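Local coordinates for protein alpha-fucosidase (Bifidobacterium bifidum, PDB 2EAB) that probably releases alpha-1,2-linked L-fucose from glycans by hydrolysis, as the calcium-binding catalytic part of a longer membrane-attached fucosidase, at residues R71-W80 and Q392-V403; T275-D283 and R303-A312. One frame throughout, in Å; residues are numbered along the deposited sequence.

Contact 1: residues R71-W80 and Q392-V403; sequences RVTFNEETLW and QLPSNLQGIWSV. With CA (calcium ion), chain C.
Thr-73, Asn-75 and Glu-77 of segment 71-80, which carries the end of strand 69-76, lie alongside the irregular loop 392-403, with CA atoms nearest to Val-403, Trp-401 and Ile-400, respectively. No backbone-to-backbone hydrogen bond joins the two segments. Side chains of 71-80 reach the loop's main chain instead.

Asn-75 lays its amide against residues 400-402. ND2 donates to the carbonyl O of Ser-402 at 3.2 Å, and OG of Ser-402 donates to OD1 of Asn-75 at 3.0 Å, in the carbonyl plane. The two bonds fix the amide's rotation. An alanine in place of Asn-75 would probably leave OG and O of Ser-402 without these partners and open a gap beside Ile-400.

CG of Glu-77 sits between the backbone N and the carbonyl carbon (chi1 61°), and the chain runs extended from there, which carries the carboxylate to the loop. OE1 accepts from N of Gln-392 at 2.8 Å on its syn side. OE2 accepts from N of Leu-393 at 3.0 Å, met from above the carboxylate plane. OE2 also binds the calcium ion at 2.7 Å, as does O of Leu-393. Ser-386 O adds a further ligand. The calcium site thus bridges the beta-rich N-terminal region and the family 95 catalytic region. CG2 of Ile-400 packs on CB of Glu-77. One water links Glu-76 OE1, Glu-77 OE1 and Gln-392 NE2.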
loop_
_atom_site.group_PDB
_atom_site.type_symbol
_atom_site.label_atom_id
_atom_site.label_comp_id
_atom_site.label_asym_id
_atom_site.label_seq_id
_atom_site.Cartn_x
_atom_site.Cartn_y
_atom_site.Cartn_z
ATOM N N ARG A 71 1.109 -13.949 24.632
ATOM C CA ARG A 71 1.136 -12.535 24.303
ATOM C C ARG A 71 0.536 -12.314 22.922
ATOM O O ARG A 71 0.889 -13.008 21.962
ATOM C CB ARG A 71 2.579 -12.030 24.335
ATOM C CG ARG A 71 2.741 -10.542 24.090
ATOM C CD ARG A 71 4.202 -10.160 24.143
ATOM N NE ARG A 71 4.395 -8.754 23.794
ATOM C CZ ARG A 71 5.571 -8.132 23.757
ATOM N NH1 ARG A 71 6.697 -8.778 24.043
ATOM N NH2 ARG A 71 5.622 -6.848 23.426
ATOM N N VAL A 72 -0.381 -11.353 22.845
ATOM C CA VAL A 72 -0.877 -10.838 21.574
ATOM C C VAL A 72 -0.640 -9.333 21.575
ATOM O O VAL A 72 -1.289 -8.592 22.312
ATOM C CB VAL A 72 -2.377 -11.145 21.361
ATOM C CG1 VAL A 72 -2.853 -10.603 20.014
ATOM C CG2 VAL A 72 -2.642 -12.642 21.471
ATOM N N THR A 73 0.315 -8.891 20.769
ATOM C CA THR A 73 0.606 -7.470 20.648
ATOM C C THR A 73 -0.585 -6.798 19.963
ATOM O O THR A 73 -1.122 -7.330 18.986
ATOM C CB THR A 73 1.940 -7.267 19.913
ATOM O OG1 THR A 73 2.990 -7.862 20.691
ATOM C CG2 THR A 73 2.245 -5.793 19.698
ATOM N N PHE A 74 -1.010 -5.654 20.491
ATOM C CA PHE A 74 -2.300 -5.071 20.138
ATOM C C PHE A 74 -2.178 -3.684 19.523
ATOM O O PHE A 74 -1.381 -2.859 19.988
ATOM C CB PHE A 74 -3.203 -5.021 21.378
ATOM C CG PHE A 74 -4.617 -4.616 21.082
ATOM C CD1 PHE A 74 -5.549 -5.555 20.653
ATOM C CD2 PHE A 74 -5.015 -3.290 21.209
ATOM C CE1 PHE A 74 -6.858 -5.180 20.369
ATOM C CE2 PHE A 74 -6.322 -2.907 20.921
ATOM C CZ PHE A 74 -7.244 -3.859 20.498
ATOM N N ASN A 75 -2.992 -3.442 18.493
ATOM C CA ASN A 75 -3.047 -2.165 17.790
ATOM C C ASN A 75 -4.472 -1.727 17.514
ATOM O O ASN A 75 -5.367 -2.556 17.297
ATOM C CB ASN A 75 -2.357 -2.272 16.427
ATOM C CG ASN A 75 -0.850 -2.233 16.518
ATOM O OD1 ASN A 75 -0.249 -1.165 16.685
ATOM N ND2 ASN A 75 -0.230 -3.382 16.381
ATOM N N GLU A 76 -4.668 -0.414 17.481
ATOM C CA GLU A 76 -5.844 0.181 16.849
ATOM C C GLU A 76 -5.356 1.302 15.924
ATOM O O GLU A 76 -4.506 2.118 16.309
ATOM C CB GLU A 76 -6.848 0.696 17.885
ATOM C CG GLU A 76 -8.290 0.812 17.366
ATOM C CD GLU A 76 -8.628 2.148 16.723
ATOM O OE1 GLU A 76 -9.748 2.260 16.159
ATOM O OE2 GLU A 76 -7.796 3.082 16.792
ATOM N N GLU A 77 -5.923 1.342 14.719
ATOM C CA GLU A 77 -5.410 2.158 13.609
ATOM C C GLU A 77 -5.342 3.661 13.876
ATOM O O GLU A 77 -4.577 4.361 13.215
ATOM C CB GLU A 77 -6.244 1.915 12.346
ATOM C CG GLU A 77 -7.708 2.298 12.538
ATOM C CD GLU A 77 -8.516 2.432 11.265
ATOM O OE1 GLU A 77 -9.754 2.538 11.408
ATOM O OE2 GLU A 77 -7.945 2.451 10.151
ATOM N N THR A 78 -6.158 4.158 14.804
ATOM C CA THR A 78 -6.224 5.601 15.036
ATOM C C THR A 78 -5.412 6.094 16.229
ATOM O O THR A 78 -5.496 7.275 16.572
ATOM C CB THR A 78 -7.683 6.123 15.170
ATOM O OG1 THR A 78 -8.272 5.640 16.386
ATOM C CG2 THR A 78 -8.538 5.695 13.981
ATOM N N LEU A 79 -4.622 5.217 16.852
ATOM C CA LEU A 79 -3.833 5.626 18.016
ATOM C C LEU A 79 -2.584 6.357 17.542
ATOM O O LEU A 79 -1.504 5.782 17.400
ATOM C CB LEU A 79 -3.501 4.444 18.932
ATOM C CG LEU A 79 -3.068 4.877 20.341
ATOM C CD1 LEU A 79 -4.253 5.407 21.150
ATOM C CD2 LEU A 79 -2.402 3.740 21.075
ATOM N N TRP A 80 -2.779 7.649 17.297
ATOM C CA TRP A 80 -1.804 8.529 16.678
ATOM C C TRP A 80 -1.562 9.744 17.567
ATOM O O TRP A 80 -2.508 10.438 17.939
ATOM C CB TRP A 80 -2.372 9.016 15.339
ATOM C CG TRP A 80 -1.925 8.263 14.125
ATOM C CD1 TRP A 80 -2.497 7.157 13.555
ATOM C CD2 TRP A 80 -0.814 8.610 13.306
ATOM N NE1 TRP A 80 -1.786 6.795 12.424
ATOM C CE2 TRP A 80 -0.749 7.675 12.254
ATOM C CE3 TRP A 80 0.134 9.639 13.359
ATOM C CZ2 TRP A 80 0.244 7.730 11.268
ATOM C CZ3 TRP A 80 1.113 9.697 12.388
ATOM C CH2 TRP A 80 1.162 8.745 11.357
ATOM N N GLN A 392 -10.924 3.670 9.186
ATOM C CA GLN A 392 -10.822 5.120 9.227
ATOM C C GLN A 392 -9.588 5.644 8.507
ATOM O O GLN A 392 -9.592 6.779 8.041
ATOM C CB GLN A 392 -10.856 5.624 10.666
ATOM C CG GLN A 392 -12.159 5.312 11.374
ATOM C CD GLN A 392 -12.346 6.146 12.610
ATOM O OE1 GLN A 392 -12.643 7.332 12.525
ATOM N NE2 GLN A 392 -12.166 5.531 13.771
ATOM N N LEU A 393 -8.544 4.821 8.421
ATOM C CA LEU A 393 -7.281 5.208 7.806
ATOM C C LEU A 393 -6.790 4.102 6.880
ATOM O O LEU A 393 -7.086 2.930 7.107
ATOM C CB LEU A 393 -6.230 5.509 8.884
ATOM C CG LEU A 393 -6.501 6.779 9.703
ATOM C CD1 LEU A 393 -5.628 6.838 10.943
ATOM C CD2 LEU A 393 -6.343 8.042 8.866
ATOM N N PRO A 394 -6.025 4.471 5.836
ATOM C CA PRO A 394 -5.461 3.442 4.976
ATOM C C PRO A 394 -4.355 2.716 5.729
ATOM O O PRO A 394 -3.978 3.121 6.846
ATOM C CB PRO A 394 -4.892 4.243 3.800
ATOM C CG PRO A 394 -4.640 5.596 4.336
ATOM C CD PRO A 394 -5.629 5.830 5.428
ATOM N N SER A 395 -3.834 1.654 5.129
ATOM C CA SER A 395 -2.659 0.998 5.677
ATOM C C SER A 395 -1.496 1.991 5.766
ATOM O O SER A 395 -1.280 2.792 4.856
ATOM C CB SER A 395 -2.277 -0.190 4.804
ATOM O OG SER A 395 -2.226 0.203 3.447
ATOM N N ASN A 396 -0.768 1.950 6.880
ATOM C CA ASN A 396 0.421 2.784 7.058
ATOM C C ASN A 396 1.687 1.982 6.704
ATOM O O ASN A 396 1.592 0.925 6.068
ATOM C CB ASN A 396 0.458 3.432 8.466
ATOM C CG ASN A 396 0.513 2.418 9.599
ATOM O OD1 ASN A 396 1.283 1.461 9.560
ATOM N ND2 ASN A 396 -0.277 2.663 10.647
ATOM N N LEU A 397 2.866 2.476 7.073
ATOM C CA LEU A 397 4.112 1.780 6.732
ATOM C C LEU A 397 4.172 0.354 7.277
ATOM O O LEU A 397 4.974 -0.453 6.799
ATOM C CB LEU A 397 5.338 2.546 7.241
ATOM C CG LEU A 397 5.807 3.778 6.472
ATOM C CD1 LEU A 397 6.975 4.402 7.203
ATOM C CD2 LEU A 397 6.206 3.417 5.045
ATOM N N GLN A 398 3.333 0.057 8.269
ATOM C CA GLN A 398 3.290 -1.254 8.908
ATOM C C GLN A 398 1.899 -1.882 8.852
ATOM O O GLN A 398 1.611 -2.834 9.577
ATOM C CB GLN A 398 3.817 -1.163 10.350
ATOM C CG GLN A 398 5.285 -0.759 10.378
ATOM C CD GLN A 398 5.895 -0.674 11.766
ATOM O OE1 GLN A 398 5.436 -1.319 12.713
ATOM N NE2 GLN A 398 6.965 0.097 11.883
ATOM N N GLY A 399 1.061 -1.370 7.951
ATOM C CA GLY A 399 -0.320 -1.824 7.837
ATOM C C GLY A 399 -1.101 -1.227 8.988
ATOM O O GLY A 399 -1.519 -0.067 8.930
ATOM N N ILE A 400 -1.298 -2.042 10.024
ATOM C CA ILE A 400 -1.779 -1.581 11.323
ATOM C C ILE A 400 -0.967 -2.171 12.485
ATOM O O ILE A 400 -1.302 -1.925 13.647
ATOM C CB ILE A 400 -3.293 -1.909 11.574
ATOM C CG1 ILE A 400 -3.575 -3.418 11.476
ATOM C CG2 ILE A 400 -4.197 -1.072 10.682
ATOM C CD1 ILE A 400 -4.953 -3.814 11.969
ATOM N N TRP A 401 0.085 -2.934 12.186
ATOM C CA TRP A 401 0.758 -3.757 13.200
ATOM C C TRP A 401 2.080 -3.152 13.643
ATOM O O TRP A 401 2.952 -2.912 12.820
ATOM C CB TRP A 401 0.970 -5.188 12.676
ATOM C CG TRP A 401 -0.322 -5.849 12.305
ATOM C CD1 TRP A 401 -1.211 -6.423 13.162
ATOM C CD2 TRP A 401 -0.888 -5.975 10.992
ATOM N NE1 TRP A 401 -2.293 -6.916 12.469
ATOM C CE2 TRP A 401 -2.127 -6.644 11.136
ATOM C CE3 TRP A 401 -0.475 -5.584 9.711
ATOM C CZ2 TRP A 401 -2.948 -6.949 10.045
ATOM C CZ3 TRP A 401 -1.294 -5.882 8.629
ATOM C CH2 TRP A 401 -2.520 -6.553 8.805
ATOM N N SER A 402 2.234 -2.924 14.945
ATOM C CA SER A 402 3.477 -2.374 15.486
ATOM C C SER A 402 3.640 -2.772 16.941
ATOM O O SER A 402 2.660 -3.042 17.624
ATOM C CB SER A 402 3.498 -0.856 15.374
ATOM O OG SER A 402 2.559 -0.298 16.270
ATOM N N VAL A 403 4.890 -2.778 17.392
ATOM C CA VAL A 403 5.222 -3.051 18.787
ATOM C C VAL A 403 5.866 -1.840 19.470
ATOM O O VAL A 403 5.860 -1.739 20.694
ATOM C CB VAL A 403 6.143 -4.299 18.917
ATOM C CG1 VAL A 403 7.563 -3.997 18.460
ATOM C CG2 VAL A 403 6.133 -4.847 20.341
HETATM CA CA CA C . -6.353 0.879 8.684
HETATM O O HOH W 1 -11.086 2.809 13.712
HETATM O O HOH W 2 -2.825 4.179 11.032
#

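Contact 2: residues T275-D283 and R303-A312; sequences TLYIAAATD and RVAKVVQDAA
Tyr-277, Ala-279 and Ala-281 all point from strand 275-282 at helix 303-312, which runs nearly antiparallel to it at 154°, with the axes 7.7 Å apart at closest approach. The strand's small residues make the hollows. The helix's valines make the bumps.

CB of Ala-279 sits among three of them, with CG1 of Val-307 at 3.6 Å and CG1 of Val-304 and Val-308 close by. CG1 of Val-308 also presses on the carbonyl O of Tyr-277. Val-304 straddles two strand positions: CG1 goes to Ala-279, and CG2 meets CB of Ala-281 at 3.7 Å.

At the other end the sizes reverse. The Tyr-277 ring is the bump, and the alanines give it a low surface to lie on. CA of Ala-312 makes a CH-pi contact over the ring face, 4.0 Å from its centroid. CB of Ala-311 touches CD1 of Tyr-277 at 3.6 Å.

Arg-303 bends at chi3 (61°), which brings its guanidinium beside CB of Ala-281. NH2 donates in the guanidinium plane to O of Thr-282 at 3.0 Å, while NE pairs with Glu-295. Here helix 297-314 covers one face of the large antiparallel sheet of the N-terminal beta-sandwich domain.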
loop_
_atom_site.group_PDB
_atom_site.type_symbol
_atom_site.label_atom_id
_atom_site.label_comp_id
_atom_site.label_asym_id
_atom_site.label_seq_id
_atom_site.Cartn_x
_atom_site.Cartn_y
_atom_site.Cartn_z
ATOM N N THR A 275 -14.407 -17.715 25.906
ATOM C CA THR A 275 -14.292 -16.781 24.790
ATOM C C THR A 275 -14.052 -15.384 25.339
ATOM O O THR A 275 -14.785 -14.914 26.214
ATOM C CB THR A 275 -15.550 -16.779 23.896
ATOM O OG1 THR A 275 -15.870 -18.123 23.518
ATOM C CG2 THR A 275 -15.324 -15.941 22.629
ATOM N N LEU A 276 -13.004 -14.740 24.834
ATOM C CA LEU A 276 -12.717 -13.349 25.141
ATOM C C LEU A 276 -13.177 -12.486 23.980
ATOM O O LEU A 276 -12.882 -12.789 22.823
ATOM C CB LEU A 276 -11.220 -13.142 25.366
ATOM C CG LEU A 276 -10.628 -13.355 26.765
ATOM C CD1 LEU A 276 -10.994 -14.700 27.389
ATOM C CD2 LEU A 276 -9.120 -13.178 26.714
ATOM N N TYR A 277 -13.917 -11.431 24.296
ATOM C CA TYR A 277 -14.287 -10.420 23.318
ATOM C C TYR A 277 -13.534 -9.142 23.648
ATOM O O TYR A 277 -13.634 -8.616 24.762
ATOM C CB TYR A 277 -15.796 -10.186 23.322
ATOM C CG TYR A 277 -16.580 -11.402 22.887
ATOM C CD1 TYR A 277 -16.743 -11.702 21.531
ATOM C CD2 TYR A 277 -17.141 -12.264 23.828
ATOM C CE1 TYR A 277 -17.455 -12.826 21.124
ATOM C CE2 TYR A 277 -17.854 -13.391 23.428
ATOM C CZ TYR A 277 -18.009 -13.660 22.077
ATOM O OH TYR A 277 -18.709 -14.773 21.678
ATOM N N ILE A 278 -12.767 -8.666 22.673
ATOM C CA ILE A 278 -11.867 -7.537 22.866
ATOM C C ILE A 278 -12.226 -6.437 21.877
ATOM O O ILE A 278 -12.300 -6.677 20.667
ATOM C CB ILE A 278 -10.389 -7.957 22.669
ATOM C CG1 ILE A 278 -10.015 -9.093 23.633
ATOM C CG2 ILE A 278 -9.462 -6.759 22.857
ATOM C CD1 ILE A 278 -9.266 -10.238 22.976
ATOM N N ALA A 279 -12.458 -5.235 22.394
ATOM C CA ALA A 279 -12.723 -4.083 21.539
ATOM C C ALA A 279 -11.898 -2.894 21.999
ATOM O O ALA A 279 -11.479 -2.827 23.156
ATOM C CB ALA A 279 -14.200 -3.740 21.538
ATOM N N ALA A 280 -11.666 -1.953 21.086
ATOM C CA ALA A 280 -10.925 -0.744 21.404
ATOM C C ALA A 280 -11.342 0.373 20.471
ATOM O O ALA A 280 -11.774 0.123 19.340
ATOM C CB ALA A 280 -9.432 -0.987 21.303
ATOM N N ALA A 281 -11.208 1.605 20.947
ATOM C CA ALA A 281 -11.511 2.783 20.148
ATOM C C ALA A 281 -10.849 4.010 20.733
ATOM O O ALA A 281 -10.475 4.040 21.914
ATOM C CB ALA A 281 -13.006 3.015 20.070
ATOM N N THR A 282 -10.722 5.024 19.882
ATOM C CA THR A 282 -10.355 6.363 20.300
ATOM C C THR A 282 -11.456 7.315 19.849
ATOM O O THR A 282 -12.391 6.908 19.144
ATOM C CB THR A 282 -9.028 6.840 19.667
ATOM O OG1 THR A 282 -9.249 7.182 18.294
ATOM C CG2 THR A 282 -7.933 5.784 19.770
ATOM N N ASP A 283 -11.325 8.581 20.238
ATOM C CA ASP A 283 -12.188 9.639 19.721
ATOM C C ASP A 283 -11.601 10.347 18.490
ATOM O O ASP A 283 -12.004 11.462 18.170
ATOM C CB ASP A 283 -12.556 10.647 20.828
ATOM C CG ASP A 283 -11.372 11.473 21.305
ATOM O OD1 ASP A 283 -10.219 11.011 21.193
ATOM O OD2 ASP A 283 -11.607 12.591 21.817
ATOM N N ARG A 303 -19.589 3.182 24.116
ATOM C CA ARG A 303 -19.494 2.664 22.756
ATOM C C ARG A 303 -18.706 1.354 22.694
ATOM O O ARG A 303 -19.164 0.376 22.099
ATOM C CB ARG A 303 -18.874 3.727 21.844
ATOM C CG ARG A 303 -18.646 3.275 20.417
ATOM C CD ARG A 303 -18.547 4.447 19.461
ATOM N NE ARG A 303 -17.442 5.381 19.715
ATOM C CZ ARG A 303 -16.194 5.230 19.271
ATOM N NH1 ARG A 303 -15.838 4.145 18.590
ATOM N NH2 ARG A 303 -15.293 6.173 19.521
ATOM N N VAL A 304 -17.531 1.335 23.316
ATOM C CA VAL A 304 -16.691 0.141 23.334
ATOM C C VAL A 304 -17.370 -0.993 24.108
ATOM O O VAL A 304 -17.325 -2.148 23.688
ATOM C CB VAL A 304 -15.285 0.447 23.898
ATOM C CG1 VAL A 304 -14.464 -0.828 24.038
ATOM C CG2 VAL A 304 -14.557 1.442 22.989
ATOM N N ALA A 305 -18.025 -0.652 25.218
ATOM C CA ALA A 305 -18.759 -1.641 26.015
ATOM C C ALA A 305 -19.842 -2.340 25.200
ATOM O O ALA A 305 -20.034 -3.554 25.317
ATOM C CB ALA A 305 -19.359 -0.992 27.256
ATOM N N LYS A 306 -20.538 -1.574 24.367
ATOM C CA LYS A 306 -21.611 -2.120 23.544
ATOM C C LYS A 306 -21.071 -3.060 22.466
ATOM O O LYS A 306 -21.736 -4.028 22.100
ATOM C CB LYS A 306 -22.436 -0.993 22.921
ATOM C CG LYS A 306 -23.740 -1.446 22.283
ATOM C CD LYS A 306 -24.507 -0.271 21.704
ATOM C CE LYS A 306 -25.854 -0.697 21.145
ATOM N NZ LYS A 306 -25.713 -1.564 19.946
ATOM N N VAL A 307 -19.867 -2.781 21.962
ATOM C CA VAL A 307 -19.238 -3.662 20.976
ATOM C C VAL A 307 -19.052 -5.063 21.557
ATOM O O VAL A 307 -19.467 -6.049 20.946
ATOM C CB VAL A 307 -17.880 -3.122 20.461
ATOM C CG1 VAL A 307 -17.216 -4.142 19.544
ATOM C CG2 VAL A 307 -18.070 -1.804 19.728
ATOM N N VAL A 308 -18.444 -5.150 22.740
ATOM C CA VAL A 308 -18.188 -6.459 23.348
ATOM C C VAL A 308 -19.476 -7.146 23.812
ATOM O O VAL A 308 -19.602 -8.367 23.693
ATOM C CB VAL A 308 -17.107 -6.428 24.474
ATOM C CG1 VAL A 308 -15.741 -6.083 23.897
ATOM C CG2 VAL A 308 -17.472 -5.462 25.596
ATOM N N GLN A 309 -20.430 -6.363 24.310
ATOM C CA GLN A 309 -21.716 -6.918 24.739
ATOM C C GLN A 309 -22.522 -7.458 23.559
ATOM O O GLN A 309 -23.053 -8.570 23.632
ATOM C CB GLN A 309 -22.541 -5.901 25.538
ATOM C CG GLN A 309 -23.779 -6.508 26.217
ATOM C CD GLN A 309 -23.418 -7.547 27.263
ATOM O OE1 GLN A 309 -22.680 -7.262 28.201
ATOM N NE2 GLN A 309 -23.943 -8.759 27.106
ATOM N N ASP A 310 -22.599 -6.686 22.475
ATOM C CA ASP A 310 -23.299 -7.128 21.269
ATOM C C ASP A 310 -22.710 -8.422 20.716
ATOM O O ASP A 310 -23.449 -9.313 20.287
ATOM C CB ASP A 310 -23.279 -6.047 20.182
ATOM C CG ASP A 310 -24.263 -4.911 20.448
ATOM O OD1 ASP A 310 -25.158 -5.051 21.312
ATOM O OD2 ASP A 310 -24.144 -3.864 19.776
ATOM N N ALA A 311 -21.381 -8.518 20.729
ATOM C CA ALA A 311 -20.685 -9.708 20.250
ATOM C C ALA A 311 -20.988 -10.923 21.130
ATOM O O ALA A 311 -21.322 -11.998 20.622
ATOM C CB ALA A 311 -19.188 -9.451 20.177
ATOM N N ALA A 312 -20.881 -10.740 22.446
ATOM C CA ALA A 312 -21.173 -11.808 23.400
ATOM C C ALA A 312 -22.613 -12.294 23.266
ATOM O O ALA A 312 -22.878 -13.496 23.353
ATOM C CB ALA A 312 -20.901 -11.339 24.812
#

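How the contacts relate
From the N terminus, the chain reaches contact 1 first, at strand 69-76 and the turn after it. It then builds most of both N-terminal sheets before strand 273-282. Contact 2 closes a short loop, as helix 297-314 folds back on that strand. Contact 1 closes much later, when loop 392-403 of the catalytic region comes back against segment 71-80, so contact 2 is nested inside its long loop. The two also touch directly: Phe-74 packs on Ile-278 and Ala-280, and OG1 of Thr-78 lies 2.6 Å from OG1 of Thr-282, a probable hydrogen bond. Together they join helix, facing sheets and catalytic region in sequence. The centres of contact 1 and contact 2 are about 18 Å apart.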